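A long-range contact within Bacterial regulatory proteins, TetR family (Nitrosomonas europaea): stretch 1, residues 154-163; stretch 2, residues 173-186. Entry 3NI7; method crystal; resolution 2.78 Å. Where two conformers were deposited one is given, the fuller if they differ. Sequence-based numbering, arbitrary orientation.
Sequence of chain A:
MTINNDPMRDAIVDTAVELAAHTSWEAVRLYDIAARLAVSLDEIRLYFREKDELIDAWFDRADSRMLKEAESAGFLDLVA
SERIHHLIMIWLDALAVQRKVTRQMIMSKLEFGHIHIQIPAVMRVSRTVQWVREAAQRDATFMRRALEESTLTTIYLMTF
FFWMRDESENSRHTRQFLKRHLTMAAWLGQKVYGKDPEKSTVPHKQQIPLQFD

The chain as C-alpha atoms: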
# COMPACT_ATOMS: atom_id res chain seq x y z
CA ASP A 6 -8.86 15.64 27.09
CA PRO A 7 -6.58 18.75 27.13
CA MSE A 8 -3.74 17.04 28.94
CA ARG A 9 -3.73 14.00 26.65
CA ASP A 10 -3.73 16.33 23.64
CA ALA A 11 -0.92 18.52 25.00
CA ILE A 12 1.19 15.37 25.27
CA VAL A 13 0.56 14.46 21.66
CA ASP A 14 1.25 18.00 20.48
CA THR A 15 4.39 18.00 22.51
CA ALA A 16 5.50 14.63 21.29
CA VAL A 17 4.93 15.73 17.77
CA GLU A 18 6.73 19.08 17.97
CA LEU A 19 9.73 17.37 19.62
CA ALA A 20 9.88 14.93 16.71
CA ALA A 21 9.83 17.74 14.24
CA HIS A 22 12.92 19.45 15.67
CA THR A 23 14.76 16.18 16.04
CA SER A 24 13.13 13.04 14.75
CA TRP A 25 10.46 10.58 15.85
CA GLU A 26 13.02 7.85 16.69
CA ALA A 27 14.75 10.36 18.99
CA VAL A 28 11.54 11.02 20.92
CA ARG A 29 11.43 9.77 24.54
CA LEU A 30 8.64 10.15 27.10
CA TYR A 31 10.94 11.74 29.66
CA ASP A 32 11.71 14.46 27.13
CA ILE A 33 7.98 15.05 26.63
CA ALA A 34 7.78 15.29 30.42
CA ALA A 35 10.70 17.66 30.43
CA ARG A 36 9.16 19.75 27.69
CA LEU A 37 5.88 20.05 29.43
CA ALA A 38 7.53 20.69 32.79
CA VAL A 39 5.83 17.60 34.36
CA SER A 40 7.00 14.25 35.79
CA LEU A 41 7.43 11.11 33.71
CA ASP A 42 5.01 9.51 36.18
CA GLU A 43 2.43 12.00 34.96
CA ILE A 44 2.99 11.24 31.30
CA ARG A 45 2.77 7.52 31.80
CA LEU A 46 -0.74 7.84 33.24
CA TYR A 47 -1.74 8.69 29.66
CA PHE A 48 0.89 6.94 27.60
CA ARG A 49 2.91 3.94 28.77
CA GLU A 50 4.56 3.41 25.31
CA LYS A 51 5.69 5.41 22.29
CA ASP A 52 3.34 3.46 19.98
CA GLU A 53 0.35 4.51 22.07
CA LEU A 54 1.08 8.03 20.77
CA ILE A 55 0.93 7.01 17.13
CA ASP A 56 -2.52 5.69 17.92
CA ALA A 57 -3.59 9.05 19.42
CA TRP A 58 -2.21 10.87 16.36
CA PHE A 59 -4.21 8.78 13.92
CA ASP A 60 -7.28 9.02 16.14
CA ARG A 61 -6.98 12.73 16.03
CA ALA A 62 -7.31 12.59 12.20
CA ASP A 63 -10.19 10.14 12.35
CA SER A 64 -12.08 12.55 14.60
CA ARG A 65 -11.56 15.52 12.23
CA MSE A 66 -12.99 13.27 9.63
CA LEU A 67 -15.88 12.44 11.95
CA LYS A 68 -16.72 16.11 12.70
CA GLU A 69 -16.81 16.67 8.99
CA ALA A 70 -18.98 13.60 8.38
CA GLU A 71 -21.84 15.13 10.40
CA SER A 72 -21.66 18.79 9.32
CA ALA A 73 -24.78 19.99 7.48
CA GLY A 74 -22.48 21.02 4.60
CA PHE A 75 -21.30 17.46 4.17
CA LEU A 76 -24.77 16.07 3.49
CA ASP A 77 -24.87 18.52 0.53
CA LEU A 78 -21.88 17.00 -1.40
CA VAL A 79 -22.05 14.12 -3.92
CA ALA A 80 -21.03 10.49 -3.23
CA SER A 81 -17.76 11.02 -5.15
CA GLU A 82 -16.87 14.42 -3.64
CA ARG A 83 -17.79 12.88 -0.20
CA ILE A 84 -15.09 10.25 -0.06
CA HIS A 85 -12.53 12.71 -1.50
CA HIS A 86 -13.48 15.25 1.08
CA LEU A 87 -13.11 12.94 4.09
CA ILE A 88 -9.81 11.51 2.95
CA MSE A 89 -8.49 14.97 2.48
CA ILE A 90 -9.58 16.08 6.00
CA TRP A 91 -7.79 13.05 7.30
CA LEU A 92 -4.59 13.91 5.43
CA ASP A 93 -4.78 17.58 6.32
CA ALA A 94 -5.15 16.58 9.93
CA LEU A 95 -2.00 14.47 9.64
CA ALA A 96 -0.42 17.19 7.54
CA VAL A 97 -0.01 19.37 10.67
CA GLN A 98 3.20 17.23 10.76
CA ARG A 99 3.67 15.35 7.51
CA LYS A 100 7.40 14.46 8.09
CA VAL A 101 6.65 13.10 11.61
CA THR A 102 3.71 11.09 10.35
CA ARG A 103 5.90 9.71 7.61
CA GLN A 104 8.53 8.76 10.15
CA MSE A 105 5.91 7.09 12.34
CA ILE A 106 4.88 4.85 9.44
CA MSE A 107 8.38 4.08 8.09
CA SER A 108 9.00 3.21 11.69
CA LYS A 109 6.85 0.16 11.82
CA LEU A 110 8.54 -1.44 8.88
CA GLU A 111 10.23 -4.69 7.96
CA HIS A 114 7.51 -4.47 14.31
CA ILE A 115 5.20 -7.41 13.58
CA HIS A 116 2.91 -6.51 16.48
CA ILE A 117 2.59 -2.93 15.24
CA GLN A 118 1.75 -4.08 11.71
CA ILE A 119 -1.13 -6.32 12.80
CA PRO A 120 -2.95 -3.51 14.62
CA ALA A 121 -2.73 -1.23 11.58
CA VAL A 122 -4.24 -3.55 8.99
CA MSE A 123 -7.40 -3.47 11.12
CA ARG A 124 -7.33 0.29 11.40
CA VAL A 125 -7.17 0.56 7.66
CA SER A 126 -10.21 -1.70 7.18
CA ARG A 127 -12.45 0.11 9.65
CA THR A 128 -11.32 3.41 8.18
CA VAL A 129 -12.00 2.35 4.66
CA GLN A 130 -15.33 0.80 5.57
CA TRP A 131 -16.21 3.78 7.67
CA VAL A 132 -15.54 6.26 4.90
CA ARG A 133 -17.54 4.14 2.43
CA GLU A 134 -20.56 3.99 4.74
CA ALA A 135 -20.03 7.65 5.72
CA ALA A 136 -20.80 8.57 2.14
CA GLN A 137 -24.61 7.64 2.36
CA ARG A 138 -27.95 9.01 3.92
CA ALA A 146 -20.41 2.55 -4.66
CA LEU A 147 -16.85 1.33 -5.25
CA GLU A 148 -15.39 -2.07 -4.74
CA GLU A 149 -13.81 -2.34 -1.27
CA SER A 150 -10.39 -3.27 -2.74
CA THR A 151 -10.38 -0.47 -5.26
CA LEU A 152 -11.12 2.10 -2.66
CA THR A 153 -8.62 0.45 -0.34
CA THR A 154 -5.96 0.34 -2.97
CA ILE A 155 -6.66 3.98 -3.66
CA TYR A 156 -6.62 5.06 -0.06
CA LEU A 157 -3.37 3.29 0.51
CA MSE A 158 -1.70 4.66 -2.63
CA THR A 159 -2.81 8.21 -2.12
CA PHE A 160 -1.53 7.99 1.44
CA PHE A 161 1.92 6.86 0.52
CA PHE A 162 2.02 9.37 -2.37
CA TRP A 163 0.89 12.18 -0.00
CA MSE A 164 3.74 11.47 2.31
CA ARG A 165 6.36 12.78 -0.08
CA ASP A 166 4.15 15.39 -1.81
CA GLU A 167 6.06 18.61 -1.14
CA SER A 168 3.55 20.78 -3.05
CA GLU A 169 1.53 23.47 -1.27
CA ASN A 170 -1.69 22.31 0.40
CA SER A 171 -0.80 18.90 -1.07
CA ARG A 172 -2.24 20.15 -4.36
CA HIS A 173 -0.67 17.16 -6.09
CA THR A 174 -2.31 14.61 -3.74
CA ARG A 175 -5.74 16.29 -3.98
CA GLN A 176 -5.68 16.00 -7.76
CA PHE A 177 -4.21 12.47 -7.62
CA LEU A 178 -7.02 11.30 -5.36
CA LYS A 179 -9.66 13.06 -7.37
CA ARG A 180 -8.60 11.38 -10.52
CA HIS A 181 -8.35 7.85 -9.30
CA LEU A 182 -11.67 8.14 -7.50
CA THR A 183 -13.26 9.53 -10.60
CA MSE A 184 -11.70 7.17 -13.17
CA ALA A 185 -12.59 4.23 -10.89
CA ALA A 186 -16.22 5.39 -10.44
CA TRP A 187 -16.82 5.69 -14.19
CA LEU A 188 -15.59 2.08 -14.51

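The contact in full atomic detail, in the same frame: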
# COMPACT_ATOMS: atom_id res chain seq x y z
N THR A 154 -7.20 0.21 -2.26
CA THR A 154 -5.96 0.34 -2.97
C THR A 154 -5.73 1.80 -3.22
O THR A 154 -4.61 2.25 -3.21
CB THR A 154 -6.00 -0.40 -4.25
OG1 THR A 154 -6.13 -1.81 -3.95
CG2 THR A 154 -4.73 -0.14 -5.06
N ILE A 155 -6.80 2.54 -3.41
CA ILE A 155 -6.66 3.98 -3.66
C ILE A 155 -6.27 4.71 -2.40
O ILE A 155 -5.42 5.62 -2.41
CB ILE A 155 -7.93 4.63 -4.28
CG1 ILE A 155 -8.17 4.11 -5.73
CG2 ILE A 155 -7.78 6.14 -4.33
CD1 ILE A 155 -9.63 4.24 -6.27
N TYR A 156 -6.88 4.33 -1.30
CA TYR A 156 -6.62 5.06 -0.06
C TYR A 156 -5.19 4.81 0.40
O TYR A 156 -4.44 5.72 0.64
CB TYR A 156 -7.66 4.73 0.94
CG TYR A 156 -7.37 5.10 2.33
CD1 TYR A 156 -7.68 6.35 2.85
CD2 TYR A 156 -6.87 4.13 3.20
CE1 TYR A 156 -7.43 6.65 4.21
CE2 TYR A 156 -6.60 4.41 4.52
CZ TYR A 156 -6.89 5.65 5.03
OH TYR A 156 -6.61 5.77 6.37
N LEU A 157 -4.77 3.58 0.33
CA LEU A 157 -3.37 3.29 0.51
C LEU A 157 -2.45 4.10 -0.39
O LEU A 157 -1.54 4.76 0.08
CB LEU A 157 -3.11 1.80 0.28
CG LEU A 157 -3.60 0.98 1.46
CD1 LEU A 157 -3.11 -0.42 1.38
CD2 LEU A 157 -3.07 1.58 2.67
N MSE A 158 -2.66 4.04 -1.70
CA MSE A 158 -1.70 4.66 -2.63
C MSE A 158 -1.62 6.16 -2.43
O MSE A 158 -0.53 6.74 -2.35
CB MSE A 158 -2.11 4.43 -4.04
CG MSE A 158 -1.42 3.31 -4.75
SE MSE A 158 -2.00 3.57 -6.69
CE MSE A 158 -0.79 2.24 -7.55
N THR A 159 -2.78 6.78 -2.32
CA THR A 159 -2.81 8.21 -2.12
C THR A 159 -2.00 8.56 -0.90
O THR A 159 -1.24 9.53 -0.90
CB THR A 159 -4.21 8.68 -1.90
OG1 THR A 159 -5.00 8.23 -2.98
CG2 THR A 159 -4.27 10.18 -1.86
N PHE A 160 -2.18 7.76 0.16
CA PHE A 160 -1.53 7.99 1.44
C PHE A 160 -0.03 8.02 1.31
O PHE A 160 0.62 8.99 1.70
CB PHE A 160 -1.93 6.90 2.41
CG PHE A 160 -1.42 7.11 3.79
CD1 PHE A 160 -1.47 8.36 4.38
CD2 PHE A 160 -0.89 6.07 4.50
CE1 PHE A 160 -1.00 8.56 5.61
CE2 PHE A 160 -0.44 6.28 5.72
CZ PHE A 160 -0.48 7.54 6.28
N PHE A 161 0.50 6.95 0.73
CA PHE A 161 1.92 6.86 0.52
C PHE A 161 2.45 7.93 -0.42
O PHE A 161 3.52 8.50 -0.14
CB PHE A 161 2.32 5.44 0.11
CG PHE A 161 2.52 4.55 1.33
CD1 PHE A 161 3.78 4.40 1.90
CD2 PHE A 161 1.41 3.93 1.96
CE1 PHE A 161 3.95 3.60 3.04
CE2 PHE A 161 1.58 3.13 3.09
CZ PHE A 161 2.84 2.96 3.63
N PHE A 162 1.68 8.25 -1.47
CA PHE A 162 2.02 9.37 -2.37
C PHE A 162 2.01 10.72 -1.63
O PHE A 162 2.88 11.55 -1.84
CB PHE A 162 1.02 9.39 -3.55
CG PHE A 162 1.19 10.54 -4.49
CD1 PHE A 162 1.94 10.40 -5.64
CD2 PHE A 162 0.59 11.78 -4.23
CE1 PHE A 162 2.10 11.49 -6.55
CE2 PHE A 162 0.75 12.89 -5.11
CZ PHE A 162 1.50 12.73 -6.27
N TRP A 163 1.02 10.93 -0.78
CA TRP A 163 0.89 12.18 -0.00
C TRP A 163 2.06 12.46 0.92
O TRP A 163 2.42 13.62 1.19
CB TRP A 163 -0.37 12.10 0.86
CG TRP A 163 -0.47 13.04 1.99
CD1 TRP A 163 -1.06 14.27 2.00
CD2 TRP A 163 -0.05 12.79 3.32
NE1 TRP A 163 -1.02 14.81 3.25
CE2 TRP A 163 -0.41 13.92 4.09
CE3 TRP A 163 0.59 11.71 3.95
CZ2 TRP A 163 -0.11 14.03 5.45
CZ3 TRP A 163 0.89 11.81 5.30
CH2 TRP A 163 0.53 12.97 6.04
N HIS A 173 -0.93 18.28 -5.20
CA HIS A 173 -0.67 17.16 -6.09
C HIS A 173 -1.50 15.96 -5.63
O HIS A 173 -2.14 15.32 -6.48
CB HIS A 173 0.82 16.80 -6.16
CG HIS A 173 1.63 17.69 -7.05
ND1 HIS A 173 2.85 18.20 -6.68
CD2 HIS A 173 1.39 18.16 -8.30
CE1 HIS A 173 3.34 18.94 -7.66
NE2 HIS A 173 2.47 18.94 -8.65
N THR A 174 -1.49 15.66 -4.32
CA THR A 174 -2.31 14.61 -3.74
C THR A 174 -3.80 14.80 -4.00
O THR A 174 -4.47 13.89 -4.37
CB THR A 174 -2.14 14.55 -2.17
OG1 THR A 174 -0.76 14.30 -1.81
CG2 THR A 174 -3.02 13.47 -1.59
N ARG A 175 -4.32 16.00 -3.80
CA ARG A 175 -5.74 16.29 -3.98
C ARG A 175 -6.15 15.90 -5.38
O ARG A 175 -7.13 15.16 -5.56
CB ARG A 175 -6.05 17.78 -3.77
CG ARG A 175 -5.34 18.39 -2.49
CD ARG A 175 -5.83 19.80 -2.15
NE ARG A 175 -7.20 19.73 -1.65
CZ ARG A 175 -7.52 19.69 -0.36
NH1 ARG A 175 -6.56 19.74 0.61
NH2 ARG A 175 -8.80 19.60 -0.02
N GLN A 176 -5.40 16.36 -6.36
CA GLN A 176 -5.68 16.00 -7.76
C GLN A 176 -5.53 14.51 -8.00
O GLN A 176 -6.40 13.91 -8.63
CB GLN A 176 -4.75 16.74 -8.69
CG GLN A 176 -5.30 16.84 -10.11
CD GLN A 176 -4.44 17.68 -10.99
OE1 GLN A 176 -4.70 17.78 -12.14
NE2 GLN A 176 -3.40 18.30 -10.41
N PHE A 177 -4.46 13.92 -7.47
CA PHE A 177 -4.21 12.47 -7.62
C PHE A 177 -5.40 11.65 -7.13
O PHE A 177 -5.86 10.75 -7.81
CB PHE A 177 -2.94 12.07 -6.88
CG PHE A 177 -2.74 10.60 -6.77
CD1 PHE A 177 -3.31 9.87 -5.71
CD2 PHE A 177 -1.95 9.93 -7.68
CE1 PHE A 177 -3.10 8.49 -5.61
CE2 PHE A 177 -1.73 8.55 -7.57
CZ PHE A 177 -2.30 7.83 -6.55
N LEU A 178 -5.89 11.99 -5.95
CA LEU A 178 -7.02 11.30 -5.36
C LEU A 178 -8.28 11.49 -6.15
O LEU A 178 -9.06 10.57 -6.34
CB LEU A 178 -7.28 11.84 -3.96
CG LEU A 178 -8.39 11.14 -3.17
CD1 LEU A 178 -7.87 9.83 -2.76
CD2 LEU A 178 -8.89 11.96 -2.00
N LYS A 179 -8.49 12.72 -6.57
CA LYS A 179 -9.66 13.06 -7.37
C LYS A 179 -9.72 12.23 -8.64
O LYS A 179 -10.75 11.71 -9.04
CB LYS A 179 -9.66 14.55 -7.73
CG LYS A 179 -11.03 15.01 -8.34
CD LYS A 179 -12.19 14.56 -7.36
N ARG A 180 -8.60 12.10 -9.29
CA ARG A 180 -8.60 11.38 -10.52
C ARG A 180 -8.88 9.92 -10.35
O ARG A 180 -9.77 9.38 -10.98
CB ARG A 180 -7.29 11.59 -11.23
CG ARG A 180 -7.32 12.85 -11.99
CD ARG A 180 -5.97 13.42 -12.26
NE ARG A 180 -6.16 14.73 -12.89
CZ ARG A 180 -5.35 15.32 -13.75
NH1 ARG A 180 -4.24 14.76 -14.07
NH2 ARG A 180 -5.63 16.48 -14.31
N HIS A 181 -8.16 9.28 -9.46
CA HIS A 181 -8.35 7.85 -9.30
C HIS A 181 -9.76 7.53 -8.84
O HIS A 181 -10.34 6.51 -9.23
CB HIS A 181 -7.30 7.27 -8.37
CG HIS A 181 -5.95 7.21 -8.98
ND1 HIS A 181 -5.12 8.30 -9.08
CD2 HIS A 181 -5.29 6.18 -9.58
CE1 HIS A 181 -4.00 7.95 -9.69
NE2 HIS A 181 -4.08 6.67 -10.02
N LEU A 182 -10.33 8.38 -8.00
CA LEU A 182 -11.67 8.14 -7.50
C LEU A 182 -12.65 8.29 -8.59
O LEU A 182 -13.58 7.51 -8.67
CB LEU A 182 -12.06 9.09 -6.37
CG LEU A 182 -11.55 8.82 -4.96
CD1 LEU A 182 -12.14 9.91 -4.02
CD2 LEU A 182 -11.91 7.43 -4.50
N THR A 183 -12.42 9.30 -9.43
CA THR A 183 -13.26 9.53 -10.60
C THR A 183 -13.15 8.47 -11.68
O THR A 183 -14.17 7.94 -12.10
CB THR A 183 -12.96 10.85 -11.21
OG1 THR A 183 -12.84 11.81 -10.17
CG2 THR A 183 -14.10 11.26 -12.09
N MSE A 184 -11.92 8.18 -12.13
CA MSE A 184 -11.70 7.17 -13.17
C MSE A 184 -12.38 5.88 -12.72
O MSE A 184 -13.21 5.33 -13.43
CB MSE A 184 -10.20 6.95 -13.45
CG MSE A 184 -9.64 7.75 -14.66
SE MSE A 184 -7.66 8.03 -14.76
CE MSE A 184 -7.32 7.89 -12.83
N ALA A 185 -12.04 5.45 -11.51
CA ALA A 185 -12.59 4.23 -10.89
C ALA A 185 -14.13 4.15 -10.82
O ALA A 185 -14.70 3.09 -11.11
CB ALA A 185 -12.02 4.09 -9.49
N ALA A 186 -14.77 5.26 -10.42
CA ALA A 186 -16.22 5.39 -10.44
C ALA A 186 -16.74 5.09 -11.87
O ALA A 186 -17.44 4.11 -12.11
CB ALA A 186 -16.63 6.77 -10.01

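Two helices joined by a short connection commonly pack back to back as an antiparallel pair, and when they do, shape does most of the work. The contact between residues 154-163 and 173-186 of this TetR-family protein is a clear example. The helix axes run at 165° to one another and approach to 9.7 Å, and no hydrogen bond passes between the stretches. What joins them is close packing, of side chains on one another and on main chain, over 573 Å² of buried surface, counted on both sides.

The spacing is not uniform. The backbones draw together toward W163 and T174, whose CA atoms lie 5.5 Å apart, against 6.1 Å between the CA atoms of T159 and L178 and 7.0 Å between those of I155 and H181. At the widest of these pairs a long bump fills a hollow: I155, its CB directed toward the other helix, sits as a knob among L178, H181, L182 and A185. Its CD1 lies 4.0 Å from CB of A185 and 3.8 Å from the backbone O of H181. CG2 of I155 lies 4.0 Å from CD1 of L178, and both CD1 and CG2 of I155 come within about 4.3 Å of CD2 of L182. The methyl of A185 forms one small wall of this pocket, met by the tip of the isoleucine. H181 forms another wall, and its ND1 donates to the backbone O of F177 at 2.9 Å, which satisfies this polar atom within its own helix.

In the middle the smaller T159 lies close to F177 and L178. T159 OG1 lies 3.3 Å from both CE1 of F177 and CD1 of L178, meeting the phenylalanine ring at its edge. A hydroxyl would be a poor neighbour for carbon if left unpaired, but OG1 donates to the backbone O of I155 at 2.7 Å. The methyl of the same threonine, CG2, touches CG2 of T174 at 3.5 Å. At the narrow end T174 points toward its partner and packs against the backbone of W163, with its OG1 only 3.2 Å from CA of W163; that oxygen is hydrogen-bonded elsewhere in the structure. The indole presents its edge to this oxygen.

Along one flank, flat surfaces replace knobs and hollows. F162 and F177, both with chi1 in the t well, lay their rings face to face in a stack, the centroids 4.7 Å apart and the planes only 8° from parallel. F162 also uses its edge, bringing CE2 to within 3.6 Å of the backbone N of T174, so a single flat side chain covers both a neighbouring ring and a stretch of main chain. M158, a selenomethionine here, extends the apolar surface, its CB 4.2 Å from CZ of F177, and its SE lies 5.4 Å from the centroid of the H181 ring in an oblique approach.

The general lesson is that close packing does not require polar links between helices: branched and aromatic side chains fill the space, and threonine hydroxyls can enter it when their hydrogen-bonding needs are met elsewhere.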